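Local coordinates for protein purine nucleoside phosphorylase (Thermus thermophilus, PDB 6TK9) that catalyses the reversible phosphorolysis of purine nucleosides such as inosine and guanosine, probably yielding the free base and ribose 1-phosphate, at residues 75-80 with 105-110; 94-99 with 213-218; 10-15 with 46-51; 81-86 with 135-140. All coordinates share one frame; numbering follows the deposited sequence.

Interaction 1 of 4, residues 75-80 with 105-110; sequences LVYKGR and RTFLLT. With PO4 (phosphate ion), chain G.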
loop_
_atom_site.group_PDB
_atom_site.type_symbol
_atom_site.label_atom_id
_atom_site.label_comp_id
_atom_site.label_asym_id
_atom_site.label_seq_id
_atom_site.Cartn_x
_atom_site.Cartn_y
_atom_site.Cartn_z
ATOM N N LEU A 75 -26.437 -32.148 9.233
ATOM C CA LEU A 75 -25.212 -32.575 9.962
ATOM C C LEU A 75 -24.670 -31.350 10.700
ATOM O O LEU A 75 -24.298 -30.386 10.029
ATOM C CB LEU A 75 -24.181 -33.116 8.967
ATOM C CG LEU A 75 -22.971 -33.832 9.573
ATOM C CD1 LEU A 75 -23.384 -35.065 10.360
ATOM C CD2 LEU A 75 -21.991 -34.239 8.493
ATOM N N VAL A 76 -24.697 -31.367 12.032
ATOM C CA VAL A 76 -24.129 -30.282 12.891
ATOM C C VAL A 76 -22.854 -30.823 13.562
ATOM O O VAL A 76 -22.902 -31.897 14.160
ATOM C CB VAL A 76 -25.181 -29.763 13.890
ATOM C CG1 VAL A 76 -24.632 -28.672 14.799
ATOM C CG2 VAL A 76 -26.425 -29.275 13.160
ATOM N N TYR A 77 -21.730 -30.138 13.368
ATOM C CA TYR A 77 -20.445 -30.311 14.084
ATOM C C TYR A 77 -20.499 -29.404 15.293
ATOM O O TYR A 77 -20.446 -28.206 15.096
ATOM C CB TYR A 77 -19.277 -29.936 13.171
ATOM C CG TYR A 77 -19.158 -30.845 11.981
ATOM C CD1 TYR A 77 -19.876 -30.603 10.827
ATOM C CD2 TYR A 77 -18.422 -32.009 12.047
ATOM C CE1 TYR A 77 -19.806 -31.457 9.740
ATOM C CE2 TYR A 77 -18.347 -32.877 10.971
ATOM C CZ TYR A 77 -19.029 -32.592 9.809
ATOM O OH TYR A 77 -18.932 -33.431 8.742
ATOM N N LYS A 78 -20.757 -29.945 16.473
ATOM C CA LYS A 78 -20.749 -29.134 17.716
ATOM C C LYS A 78 -19.272 -28.923 18.079
ATOM O O LYS A 78 -18.696 -29.810 18.739
ATOM C CB LYS A 78 -21.593 -29.779 18.829
ATOM C CG LYS A 78 -21.620 -28.976 20.129
ATOM C CD LYS A 78 -22.627 -29.385 21.207
ATOM C CE LYS A 78 -22.600 -28.389 22.357
ATOM N NZ LYS A 78 -23.642 -28.647 23.380
ATOM N N GLY A 79 -18.680 -27.827 17.594
ATOM C CA GLY A 79 -17.233 -27.528 17.698
ATOM C C GLY A 79 -16.430 -28.142 16.555
ATOM O O GLY A 79 -17.015 -28.919 15.772
ATOM N N ARG A 80 -15.134 -27.816 16.476
ATOM C CA ARG A 80 -14.196 -28.201 15.378
ATOM C C ARG A 80 -12.779 -28.290 15.946
ATOM O O ARG A 80 -12.621 -28.130 17.184
ATOM C CB ARG A 80 -14.214 -27.223 14.195
ATOM C CG ARG A 80 -14.023 -25.757 14.570
ATOM C CD ARG A 80 -13.248 -24.951 13.544
ATOM N NE ARG A 80 -14.038 -24.610 12.373
ATOM C CZ ARG A 80 -14.871 -23.577 12.296
ATOM N NH1 ARG A 80 -15.043 -22.780 13.338
ATOM N NH2 ARG A 80 -15.554 -23.360 11.180
ATOM N N ARG A 105 -24.069 -31.611 0.832
ATOM C CA ARG A 105 -23.439 -30.991 -0.371
ATOM C C ARG A 105 -23.444 -29.455 -0.253
ATOM O O ARG A 105 -22.828 -28.785 -1.117
ATOM C CB ARG A 105 -24.168 -31.438 -1.638
ATOM C CG ARG A 105 -24.430 -32.936 -1.718
ATOM C CD ARG A 105 -23.201 -33.759 -2.049
ATOM N NE ARG A 105 -22.725 -33.438 -3.390
ATOM C CZ ARG A 105 -23.181 -33.966 -4.522
ATOM N NH1 ARG A 105 -24.141 -34.874 -4.501
ATOM N NH2 ARG A 105 -22.670 -33.586 -5.679
ATOM N N THR A 106 -24.121 -28.910 0.770
ATOM C CA THR A 106 -24.129 -27.470 1.146
ATOM C C THR A 106 -23.701 -27.352 2.611
ATOM O O THR A 106 -24.275 -28.088 3.449
ATOM C CB THR A 106 -25.496 -26.818 0.903
ATOM O OG1 THR A 106 -25.767 -26.885 -0.492
ATOM C CG2 THR A 106 -25.566 -25.363 1.309
ATOM N N PHE A 107 -22.737 -26.462 2.893
ATOM C CA PHE A 107 -22.104 -26.303 4.226
ATOM C C PHE A 107 -22.109 -24.840 4.642
ATOM O O PHE A 107 -21.747 -23.992 3.823
ATOM C CB PHE A 107 -20.669 -26.814 4.207
ATOM C CG PHE A 107 -20.496 -28.215 4.718
ATOM C CD1 PHE A 107 -20.640 -29.299 3.875
ATOM C CD2 PHE A 107 -20.160 -28.439 6.040
ATOM C CE1 PHE A 107 -20.465 -30.585 4.355
ATOM C CE2 PHE A 107 -19.989 -29.725 6.522
ATOM C CZ PHE A 107 -20.140 -30.797 5.675
ATOM N N LEU A 108 -22.510 -24.595 5.889
ATOM C CA LEU A 108 -22.455 -23.287 6.582
ATOM C C LEU A 108 -21.290 -23.379 7.572
ATOM O O LEU A 108 -21.407 -24.130 8.540
ATOM C CB LEU A 108 -23.782 -23.027 7.313
ATOM C CG LEU A 108 -24.931 -22.417 6.499
ATOM C CD1 LEU A 108 -25.217 -23.179 5.205
ATOM C CD2 LEU A 108 -26.200 -22.324 7.328
ATOM N N LEU A 109 -20.188 -22.687 7.326
ATOM C CA LEU A 109 -19.040 -22.689 8.265
ATOM C C LEU A 109 -19.126 -21.438 9.139
ATOM O O LEU A 109 -19.152 -20.351 8.576
ATOM C CB LEU A 109 -17.743 -22.729 7.458
ATOM C CG LEU A 109 -17.663 -23.839 6.416
ATOM C CD1 LEU A 109 -16.459 -23.625 5.521
ATOM C CD2 LEU A 109 -17.609 -25.204 7.076
ATOM N N THR A 110 -19.187 -21.604 10.457
ATOM C CA THR A 110 -19.342 -20.500 11.432
ATOM C C THR A 110 -18.105 -20.477 12.330
ATOM O O THR A 110 -17.554 -21.562 12.600
ATOM C CB THR A 110 -20.649 -20.615 12.237
ATOM O OG1 THR A 110 -20.471 -21.490 13.356
ATOM C CG2 THR A 110 -21.814 -21.079 11.384
HETATM P P PO4 G . -13.384 -20.665 15.765
HETATM O O1 PO4 G . -13.197 -22.190 15.742
HETATM O O2 PO4 G . -12.563 -20.058 16.899
HETATM O O3 PO4 G . -14.839 -20.301 15.976
HETATM O O4 PO4 G . -12.946 -20.112 14.411
#
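Two nitrogens of one arginine converge on a single main-chain oxygen here: R80 NH1 lies 2.9 Å from T110 O, and R80 NH2 makes a second, weak bond to T110 O at 3.0 Å. The setting is the central mixed sheet of the phosphorylase superfamily's alpha/beta fold, in which strands 72-78 and 106-115 do not pair with each other. Each instead runs parallel to strand 23-27 between them, and the gap is spanned by side chains. R80 NH1 also donates a hydrogen bond to a phosphate ion, 3.1 Å from its O1. That ion probably came from the crystallisation liquor, but it is also held by S29, H82, A112 and S211, consistent with the enzyme's phosphate-binding site. A long side chain with several N-H groups suits the place: R80 CG sits between the backbone N and the carbonyl carbon (chi1 52°), and bends at the next two torsions bring the edge of the guanidinium to the carbonyl of T110, midway along strand 106-115. T110 O lies about 18° out of the guanidinium plane, while NE is tied to E215 by a salt bridge, so carbonyl and carboxylate together fix the rotation of the group that faces the anion. T110 turns its own hydroxyl to V26 and G28 instead. Earlier in both strands the contact is purely apolar and buried, as befits two large aromatic residues. The side chains of Y77 and F107 cross at about a right angle, and Y77 CE1 meets the rim of the F107 ring in its plane, 3.7 Å from F107 CE2.

Interaction 2 of 4, residues 94-99 with 213-218; sequences FPVRVG and VPEVIA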
loop_
_atom_site.group_PDB
_atom_site.type_symbol
_atom_site.label_atom_id
_atom_site.label_comp_id
_atom_site.label_asym_id
_atom_site.label_seq_id
_atom_site.Cartn_x
_atom_site.Cartn_y
_atom_site.Cartn_z
ATOM N N PHE A 94 -10.787 -33.406 7.856
ATOM C CA PHE A 94 -11.329 -34.786 7.789
ATOM C C PHE A 94 -12.840 -34.701 8.026
ATOM O O PHE A 94 -13.600 -35.087 7.132
ATOM C CB PHE A 94 -10.566 -35.769 8.680
ATOM C CG PHE A 94 -10.978 -37.196 8.409
ATOM C CD1 PHE A 94 -10.620 -37.825 7.222
ATOM C CD2 PHE A 94 -11.807 -37.881 9.290
ATOM C CE1 PHE A 94 -11.056 -39.114 6.937
ATOM C CE2 PHE A 94 -12.237 -39.172 9.005
ATOM C CZ PHE A 94 -11.859 -39.785 7.831
ATOM N N PRO A 95 -13.333 -34.111 9.153
ATOM C CA PRO A 95 -14.770 -34.032 9.421
ATOM C C PRO A 95 -15.597 -33.555 8.211
ATOM O O PRO A 95 -16.395 -34.353 7.737
ATOM C CB PRO A 95 -14.877 -33.091 10.635
ATOM C CG PRO A 95 -13.558 -33.250 11.352
ATOM C CD PRO A 95 -12.549 -33.502 10.243
ATOM N N VAL A 96 -15.408 -32.326 7.716
ATOM C CA VAL A 96 -16.236 -31.798 6.586
ATOM C C VAL A 96 -16.119 -32.715 5.355
ATOM O O VAL A 96 -17.080 -32.761 4.579
ATOM C CB VAL A 96 -15.922 -30.335 6.220
ATOM C CG1 VAL A 96 -16.232 -29.404 7.379
ATOM C CG2 VAL A 96 -14.493 -30.144 5.732
ATOM N N ARG A 97 -15.012 -33.429 5.166
ATOM C CA ARG A 97 -14.880 -34.386 4.032
ATOM C C ARG A 97 -15.870 -35.547 4.248
ATOM O O ARG A 97 -16.650 -35.821 3.315
ATOM C CB ARG A 97 -13.427 -34.858 3.856
ATOM C CG ARG A 97 -12.498 -33.820 3.226
ATOM C CD ARG A 97 -11.016 -34.172 3.300
ATOM N NE ARG A 97 -10.248 -33.654 2.175
ATOM C CZ ARG A 97 -8.917 -33.711 2.035
ATOM N NH1 ARG A 97 -8.158 -34.275 2.959
ATOM N NH2 ARG A 97 -8.354 -33.204 0.946
ATOM N N VAL A 98 -15.857 -36.184 5.432
ATOM C CA VAL A 98 -16.850 -37.222 5.858
ATOM C C VAL A 98 -18.263 -36.635 5.753
ATOM O O VAL A 98 -19.161 -37.303 5.200
ATOM C CB VAL A 98 -16.565 -37.736 7.283
ATOM C CG1 VAL A 98 -17.718 -38.551 7.844
ATOM C CG2 VAL A 98 -15.286 -38.546 7.324
ATOM N N GLY A 99 -18.440 -35.407 6.232
ATOM C CA GLY A 99 -19.722 -34.693 6.117
ATOM C C GLY A 99 -20.228 -34.709 4.690
ATOM O O GLY A 99 -21.434 -34.905 4.474
ATOM N N VAL A 213 -10.714 -21.568 6.675
ATOM C CA VAL A 213 -10.079 -21.534 5.322
ATOM C C VAL A 213 -9.734 -22.959 4.887
ATOM O O VAL A 213 -10.045 -23.337 3.770
ATOM C CB VAL A 213 -8.889 -20.562 5.300
ATOM C CG1 VAL A 213 -8.043 -20.696 4.047
ATOM C CG2 VAL A 213 -9.375 -19.132 5.464
ATOM N N PRO A 214 -9.129 -23.834 5.721
ATOM C CA PRO A 214 -8.811 -25.181 5.256
ATOM C C PRO A 214 -10.100 -25.920 4.871
ATOM O O PRO A 214 -10.099 -26.609 3.881
ATOM C CB PRO A 214 -8.047 -25.852 6.412
ATOM C CG PRO A 214 -8.152 -24.907 7.603
ATOM C CD PRO A 214 -8.659 -23.574 7.094
ATOM N N GLU A 215 -11.158 -25.740 5.664
ATOM C CA GLU A 215 -12.517 -26.293 5.414
ATOM C C GLU A 215 -13.001 -25.766 4.059
ATOM O O GLU A 215 -13.398 -26.604 3.203
ATOM C CB GLU A 215 -13.465 -25.972 6.585
ATOM C CG GLU A 215 -13.104 -26.721 7.861
ATOM C CD GLU A 215 -13.274 -25.970 9.171
ATOM O OE1 GLU A 215 -14.419 -25.814 9.605
ATOM O OE2 GLU A 215 -12.261 -25.567 9.773
ATOM N N VAL A 216 -12.939 -24.450 3.836
ATOM C CA VAL A 216 -13.407 -23.845 2.555
ATOM C C VAL A 216 -12.671 -24.479 1.371
ATOM O O VAL A 216 -13.340 -24.818 0.408
ATOM C CB VAL A 216 -13.237 -22.326 2.536
ATOM C CG1 VAL A 216 -13.629 -21.792 1.162
ATOM C CG2 VAL A 216 -14.043 -21.656 3.640
ATOM N N ILE A 217 -11.348 -24.628 1.439
ATOM C CA ILE A 217 -10.512 -25.194 0.334
ATOM C C ILE A 217 -10.864 -26.677 0.136
ATOM O O ILE A 217 -11.086 -27.094 -1.021
ATOM C CB ILE A 217 -9.003 -24.996 0.610
ATOM C CG1 ILE A 217 -8.631 -23.512 0.629
ATOM C CG2 ILE A 217 -8.170 -25.765 -0.401
ATOM C CD1 ILE A 217 -7.254 -23.220 1.171
ATOM N N ALA A 218 -10.902 -27.449 1.222
ATOM C CA ALA A 218 -11.257 -28.892 1.230
ATOM C C ALA A 218 -12.626 -29.103 0.565
ATOM O O ALA A 218 -12.749 -30.048 -0.249
ATOM C CB ALA A 218 -11.222 -29.432 2.643
#
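V96 lays its CG1 methyl against the aliphatic part of E215, with V96 CG1 4.1 Å from E215 CG. Helices 94-102 and 213-222 pack side by side here on the mixed sheet of the phosphorylase alpha/beta fold: V96 also rests on F107 and E215 on L109, both of strand 106-115. The helices come close, the CA atoms of V96 and E215 being 6.7 Å apart, and a short branched valine fits so narrow a gap. CG1 stands beside its own backbone N (chi1 -63°), and the V96 side chain crosses that of E215 at about a right angle. Glutamate suits its place because it has two parts. Its methylenes pack against the valine, whereas a bend at chi2 (142°) turns the buried carboxylate towards R80, its salt-bridge partner; OE2 also has a weak bond from the backbone N of T212, just ahead of the helix. A218, about one turn after E215, faces R97, the residue next to V96, with the CA atoms of R97 and A218 7.2 Å apart. The small methyl lets the long R97 chain run past the neighbouring helix, towards L140. The arginine meets this methyl through its inner nitrogen, R97 NE standing 4.4 Å from A218 CB.

Interaction 3 of 4, residues 10-15 with 46-51; sequences VAYVRS and YGEIPH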
loop_
_atom_site.group_PDB
_atom_site.type_symbol
_atom_site.label_atom_id
_atom_site.label_comp_id
_atom_site.label_asym_id
_atom_site.label_seq_id
_atom_site.Cartn_x
_atom_site.Cartn_y
_atom_site.Cartn_z
ATOM N N VAL A 10 -17.448 -42.846 7.373
ATOM C CA VAL A 10 -18.843 -42.807 6.857
ATOM C C VAL A 10 -19.580 -44.040 7.404
ATOM O O VAL A 10 -20.607 -43.854 8.104
ATOM C CB VAL A 10 -18.878 -42.733 5.320
ATOM C CG1 VAL A 10 -20.268 -43.001 4.756
ATOM C CG2 VAL A 10 -18.355 -41.395 4.826
ATOM N N ALA A 11 -19.034 -45.235 7.150
ATOM C CA ALA A 11 -19.575 -46.553 7.570
ATOM C C ALA A 11 -19.864 -46.575 9.081
ATOM O O ALA A 11 -20.926 -47.091 9.469
ATOM C CB ALA A 11 -18.622 -47.658 7.174
ATOM N N TYR A 12 -18.969 -46.056 9.922
ATOM C CA TYR A 12 -19.179 -46.077 11.393
ATOM C C TYR A 12 -20.428 -45.254 11.731
ATOM O O TYR A 12 -21.176 -45.695 12.631
ATOM C CB TYR A 12 -17.945 -45.619 12.171
ATOM C CG TYR A 12 -18.162 -45.638 13.661
ATOM C CD1 TYR A 12 -17.999 -46.800 14.399
ATOM C CD2 TYR A 12 -18.576 -44.498 14.334
ATOM C CE1 TYR A 12 -18.223 -46.823 15.770
ATOM C CE2 TYR A 12 -18.811 -44.506 15.700
ATOM C CZ TYR A 12 -18.649 -45.677 16.424
ATOM O OH TYR A 12 -18.885 -45.675 17.774
ATOM N N VAL A 13 -20.672 -44.137 11.028
ATOM C CA VAL A 13 -21.850 -43.251 11.280
ATOM C C VAL A 13 -23.110 -43.980 10.786
ATOM O O VAL A 13 -24.115 -44.011 11.527
ATOM C CB VAL A 13 -21.687 -41.847 10.661
ATOM C CG1 VAL A 13 -22.954 -41.021 10.795
ATOM C CG2 VAL A 13 -20.529 -41.078 11.278
ATOM N N ARG A 14 -23.047 -44.593 9.605
ATOM C CA ARG A 14 -24.133 -45.439 9.040
ATOM C C ARG A 14 -24.379 -46.668 9.936
ATOM O O ARG A 14 -25.466 -47.242 9.842
ATOM C CB ARG A 14 -23.815 -45.812 7.588
ATOM C CG ARG A 14 -24.019 -44.670 6.594
ATOM C CD ARG A 14 -23.582 -45.047 5.178
ATOM N NE ARG A 14 -23.755 -44.005 4.158
ATOM C CZ ARG A 14 -23.186 -43.999 2.934
ATOM N NH1 ARG A 14 -22.375 -44.972 2.545
ATOM N NH2 ARG A 14 -23.424 -42.999 2.099
ATOM N N SER A 15 -23.444 -47.050 10.805
ATOM C CA SER A 15 -23.645 -48.142 11.797
ATOM C C SER A 15 -24.576 -47.638 12.897
ATOM O O SER A 15 -25.095 -48.481 13.623
ATOM C CB SER A 15 -22.340 -48.670 12.398
ATOM O OG SER A 15 -22.037 -48.044 13.652
ATOM N N TYR A 46 -16.465 -37.129 18.714
ATOM C CA TYR A 46 -15.436 -37.230 17.645
ATOM C C TYR A 46 -14.498 -38.410 17.938
ATOM O O TYR A 46 -14.179 -39.170 16.978
ATOM C CB TYR A 46 -14.718 -35.889 17.507
ATOM C CG TYR A 46 -15.538 -34.757 16.929
ATOM C CD1 TYR A 46 -16.752 -34.974 16.295
ATOM C CD2 TYR A 46 -15.050 -33.457 16.953
ATOM C CE1 TYR A 46 -17.483 -33.923 15.764
ATOM C CE2 TYR A 46 -15.754 -32.400 16.404
ATOM C CZ TYR A 46 -16.975 -32.636 15.798
ATOM O OH TYR A 46 -17.671 -31.598 15.257
ATOM N N GLY A 47 -14.150 -38.596 19.225
ATOM C CA GLY A 47 -13.229 -39.633 19.725
ATOM C C GLY A 47 -13.607 -41.045 19.308
ATOM O O GLY A 47 -12.711 -41.884 19.240
ATOM N N GLU A 48 -14.889 -41.303 19.077
ATOM C CA GLU A 48 -15.443 -42.640 18.739
ATOM C C GLU A 48 -15.434 -42.872 17.226
ATOM O O GLU A 48 -15.641 -44.035 16.838
ATOM C CB GLU A 48 -16.891 -42.777 19.231
ATOM C CG GLU A 48 -17.040 -42.896 20.747
ATOM C CD GLU A 48 -18.480 -42.930 21.252
ATOM O OE1 GLU A 48 -19.414 -43.206 20.422
ATOM O OE2 GLU A 48 -18.672 -42.655 22.474
ATOM N N ILE A 49 -15.296 -41.822 16.401
ATOM C CA ILE A 49 -15.349 -41.965 14.913
ATOM C C ILE A 49 -13.939 -42.247 14.408
ATOM O O ILE A 49 -13.003 -41.502 14.682
ATOM C CB ILE A 49 -15.951 -40.733 14.202
ATOM C CG1 ILE A 49 -17.303 -40.315 14.780
ATOM C CG2 ILE A 49 -16.049 -40.975 12.696
ATOM C CD1 ILE A 49 -17.800 -39.000 14.229
ATOM N N PRO A 50 -13.741 -43.332 13.641
ATOM C CA PRO A 50 -12.435 -43.628 13.063
ATOM C C PRO A 50 -11.793 -42.427 12.358
ATOM O O PRO A 50 -12.420 -41.860 11.524
ATOM C CB PRO A 50 -12.752 -44.733 12.039
ATOM C CG PRO A 50 -13.976 -45.424 12.582
ATOM C CD PRO A 50 -14.754 -44.347 13.313
ATOM N N HIS A 51 -10.551 -42.099 12.725
ATOM C CA HIS A 51 -9.654 -41.119 12.052
ATOM C C HIS A 51 -10.121 -39.685 12.317
ATOM O O HIS A 51 -9.638 -38.782 11.616
ATOM C CB HIS A 51 -9.571 -41.394 10.545
ATOM C CG HIS A 51 -9.334 -42.824 10.202
ATOM N ND1 HIS A 51 -8.207 -43.502 10.618
ATOM C CD2 HIS A 51 -10.075 -43.706 9.491
ATOM C CE1 HIS A 51 -8.266 -44.746 10.182
ATOM N NE2 HIS A 51 -9.403 -44.895 9.484
#
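The C-terminal part of helix 4-14 comes up against a 3-10 turn and the extended residues after it, with the CA atoms of Y12 and I49 6.6 Å apart. Y12 carries the contact. With CG anti to the backbone N (chi1 180°), its ring projects from the helix across E48 and P50. The main-chain oxygen E48 O sits over one face, 3.3 Å above the ring plane and displaced to the rim, closest to Y12 CE2 at 3.4 Å. At the root of the side chain Y12 CB packs on P50 CD at 3.6 Å, the flat-sided proline offering methylenes to it. This pairing fastens the N-terminal helix onto one edge of the mixed sheet of the phosphorylase fold: Y12 and I49 both touch I44 of strand 39-45, and I49 also reaches L64 of strand 63-66. An alanine at Y12 is likely to leave P50 and the E48 carbonyl without the ring that covers them, weakening the helix's hold on this loop. Tyrosine suits a partly exposed site, as its apolar ring packs inward while its hydroxyl lies out beside the exposed E48. There the E48 carboxylate plane stands nearly upright to the ring, at 84°, with E48 OE1 3.7 Å from Y12 OH.

Interaction 4 of 4, residues 81-86 with 135-140; sequences VHYYEG and AGANPL. With PO4 (phosphate ion), chain G.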
loop_
_atom_site.group_PDB
_atom_site.type_symbol
_atom_site.label_atom_id
_atom_site.label_comp_id
_atom_site.label_asym_id
_atom_site.label_seq_id
_atom_site.Cartn_x
_atom_site.Cartn_y
_atom_site.Cartn_z
ATOM N N VAL A 81 -11.805 -28.572 15.077
ATOM C CA VAL A 81 -10.361 -28.630 15.429
ATOM C C VAL A 81 -9.624 -27.539 14.651
ATOM O O VAL A 81 -10.120 -27.063 13.600
ATOM C CB VAL A 81 -9.775 -30.029 15.182
ATOM C CG1 VAL A 81 -10.502 -31.065 16.024
ATOM C CG2 VAL A 81 -9.789 -30.418 13.713
ATOM N N HIS A 82 -8.484 -27.126 15.178
ATOM C CA HIS A 82 -7.661 -26.034 14.606
ATOM C C HIS A 82 -6.252 -26.548 14.335
ATOM O O HIS A 82 -5.772 -27.470 15.042
ATOM C CB HIS A 82 -7.659 -24.837 15.554
ATOM C CG HIS A 82 -9.031 -24.471 16.011
ATOM N ND1 HIS A 82 -9.589 -24.996 17.159
ATOM C CD2 HIS A 82 -9.966 -23.663 15.463
ATOM C CE1 HIS A 82 -10.807 -24.514 17.303
ATOM N NE2 HIS A 82 -11.062 -23.693 16.278
ATOM N N TYR A 83 -5.623 -25.937 13.351
ATOM C CA TYR A 83 -4.175 -26.025 13.071
ATOM C C TYR A 83 -3.384 -25.628 14.324
ATOM O O TYR A 83 -2.365 -26.253 14.560
ATOM C CB TYR A 83 -3.872 -25.181 11.834
ATOM C CG TYR A 83 -2.470 -25.294 11.318
ATOM C CD1 TYR A 83 -2.028 -26.458 10.727
ATOM C CD2 TYR A 83 -1.609 -24.208 11.350
ATOM C CE1 TYR A 83 -0.751 -26.555 10.202
ATOM C CE2 TYR A 83 -0.322 -24.290 10.840
ATOM C CZ TYR A 83 0.111 -25.471 10.265
ATOM O OH TYR A 83 1.376 -25.563 9.762
ATOM N N TYR A 84 -3.842 -24.690 15.152
ATOM C CA TYR A 84 -3.023 -24.243 16.314
ATOM C C TYR A 84 -2.916 -25.375 17.330
ATOM O O TYR A 84 -1.929 -25.385 18.049
ATOM C CB TYR A 84 -3.492 -22.941 16.976
ATOM C CG TYR A 84 -4.930 -22.912 17.418
ATOM C CD1 TYR A 84 -5.340 -23.614 18.547
ATOM C CD2 TYR A 84 -5.880 -22.186 16.715
ATOM C CE1 TYR A 84 -6.662 -23.613 18.952
ATOM C CE2 TYR A 84 -7.203 -22.160 17.123
ATOM C CZ TYR A 84 -7.593 -22.884 18.238
ATOM O OH TYR A 84 -8.891 -22.884 18.649
ATOM N N GLU A 85 -3.879 -26.299 17.367
ATOM C CA GLU A 85 -3.873 -27.452 18.309
ATOM C C GLU A 85 -2.850 -28.485 17.842
ATOM O O GLU A 85 -2.609 -29.414 18.600
ATOM C CB GLU A 85 -5.235 -28.136 18.402
ATOM C CG GLU A 85 -6.345 -27.258 18.958
ATOM C CD GLU A 85 -7.713 -27.877 18.736
ATOM O OE1 GLU A 85 -8.022 -28.842 19.463
ATOM O OE2 GLU A 85 -8.435 -27.441 17.800
ATOM N N GLY A 86 -2.322 -28.342 16.621
ATOM C CA GLY A 86 -1.198 -29.155 16.123
ATOM C C GLY A 86 -1.648 -30.273 15.214
ATOM O O GLY A 86 -0.844 -31.196 14.986
ATOM N N ALA A 135 -1.538 -18.624 6.937
ATOM C CA ALA A 135 -1.155 -19.703 7.883
ATOM C C ALA A 135 -0.014 -20.570 7.320
ATOM O O ALA A 135 0.632 -21.270 8.114
ATOM C CB ALA A 135 -2.373 -20.527 8.195
ATOM N N GLY A 136 0.217 -20.548 6.005
ATOM C CA GLY A 136 1.336 -21.266 5.365
ATOM C C GLY A 136 1.101 -22.764 5.297
ATOM O O GLY A 136 2.071 -23.527 5.225
ATOM N N ALA A 137 -0.162 -23.183 5.275
ATOM C CA ALA A 137 -0.573 -24.609 5.225
ATOM C C ALA A 137 -1.808 -24.760 4.328
ATOM O O ALA A 137 -2.625 -23.821 4.234
ATOM C CB ALA A 137 -0.819 -25.125 6.621
ATOM N N ASN A 138 -1.911 -25.893 3.650
ATOM C CA ASN A 138 -2.980 -26.150 2.668
ATOM C C ASN A 138 -3.399 -27.602 2.818
ATOM O O ASN A 138 -2.599 -28.521 2.746
ATOM C CB ASN A 138 -2.547 -25.776 1.256
ATOM C CG ASN A 138 -3.723 -25.814 0.303
ATOM O OD1 ASN A 138 -4.389 -26.848 0.175
ATOM N ND2 ASN A 138 -4.010 -24.691 -0.335
ATOM N N PRO A 139 -4.695 -27.867 3.023
ATOM C CA PRO A 139 -5.112 -29.216 3.355
ATOM C C PRO A 139 -4.932 -30.148 2.153
ATOM O O PRO A 139 -4.893 -31.345 2.359
ATOM C CB PRO A 139 -6.569 -29.001 3.765
ATOM C CG PRO A 139 -7.000 -27.838 2.910
ATOM C CD PRO A 139 -5.807 -26.912 2.936
ATOM N N LEU A 140 -4.849 -29.602 0.938
ATOM C CA LEU A 140 -4.731 -30.443 -0.287
ATOM C C LEU A 140 -3.277 -30.847 -0.516
ATOM O O LEU A 140 -3.043 -31.590 -1.463
ATOM C CB LEU A 140 -5.245 -29.682 -1.508
ATOM C CG LEU A 140 -6.706 -29.282 -1.425
ATOM C CD1 LEU A 140 -7.171 -28.651 -2.729
ATOM C CD2 LEU A 140 -7.557 -30.486 -1.055
HETATM P P PO4 G . -13.384 -20.665 15.765
HETATM O O1 PO4 G . -13.197 -22.190 15.742
HETATM O O2 PO4 G . -12.563 -20.058 16.899
HETATM O O3 PO4 G . -14.839 -20.301 15.976
HETATM O O4 PO4 G . -12.946 -20.112 14.411
#
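The Y83 ring has the methyl of A137 set against it in an off-centre CH-pi contact, A137 CB lying 4.2 Å from the ring centroid and 29° off its normal; in the same segment A135 O approaches Y83 CE2 obliquely. The second flat group, the H82 imidazole, has Y84 over one face, modelled too tightly for the spacing to mean much, and phosphate O1 in its plane at the edge, while H60 meets it edge-to-face. Both rings belong to the loop after strand 72-78, which in this phosphorylase fold contributes to the phosphate site. The Y83 ring swings away from its own backbone N (chi1 -173°) and so reaches the 135-140 loop, where alanine is small enough to let a broad ring settle: Y83 CZ is 3.8 Å from A137 CB. R141 of the third subunit makes a cation-pi contact with Y83 and also bonds to its carbonyl, so the ring lies between its own chain and a neighbour. H82 uses both ring nitrogens. H82 NE2 gives a nearly straight bond (171°) to phosphate O1 at 2.7 Å, while H82 ND1 donates to E85 OE2 at 2.8 Å. E85 OE2 also receives the backbone N of H82 at 2.6 Å, from the opposite face of the carboxylate plane; this main-chain bond steadies the carboxylate, which in turn holds the imidazole through ND1. With a leucine here, phosphate O1 would probably lose an N-H donor and E85 one of its two bonds from this residue. The facing loop is shaped by an Asx turn, L140 N bonding to N138 OD1 at 2.9 Å.

Interactions 1, 2 and 4 are buried, whereas interaction 3 lies nearer the surface, its centre about 21 Å from that of the chain. Interactions 1 and 4 share the phosphate, its arginine and histidine coming from one continuous stretch after strand 72-78; in interaction 1 arginine bonds also join the two segments, whereas in interaction 4 a ring and a methyl do so. Interaction 2, two helices on the sheet, is apolar between its segments, yet it joins interaction 1 through the E215 carboxylate and a weak hydrogen bond from Y77 to the P95 carbonyl. Interaction 3 fastens the N-terminal helix and touches interaction 1 where Y46 bonds to G79. Interaction 4 alone combines the phosphate site with contacts to two other subunits.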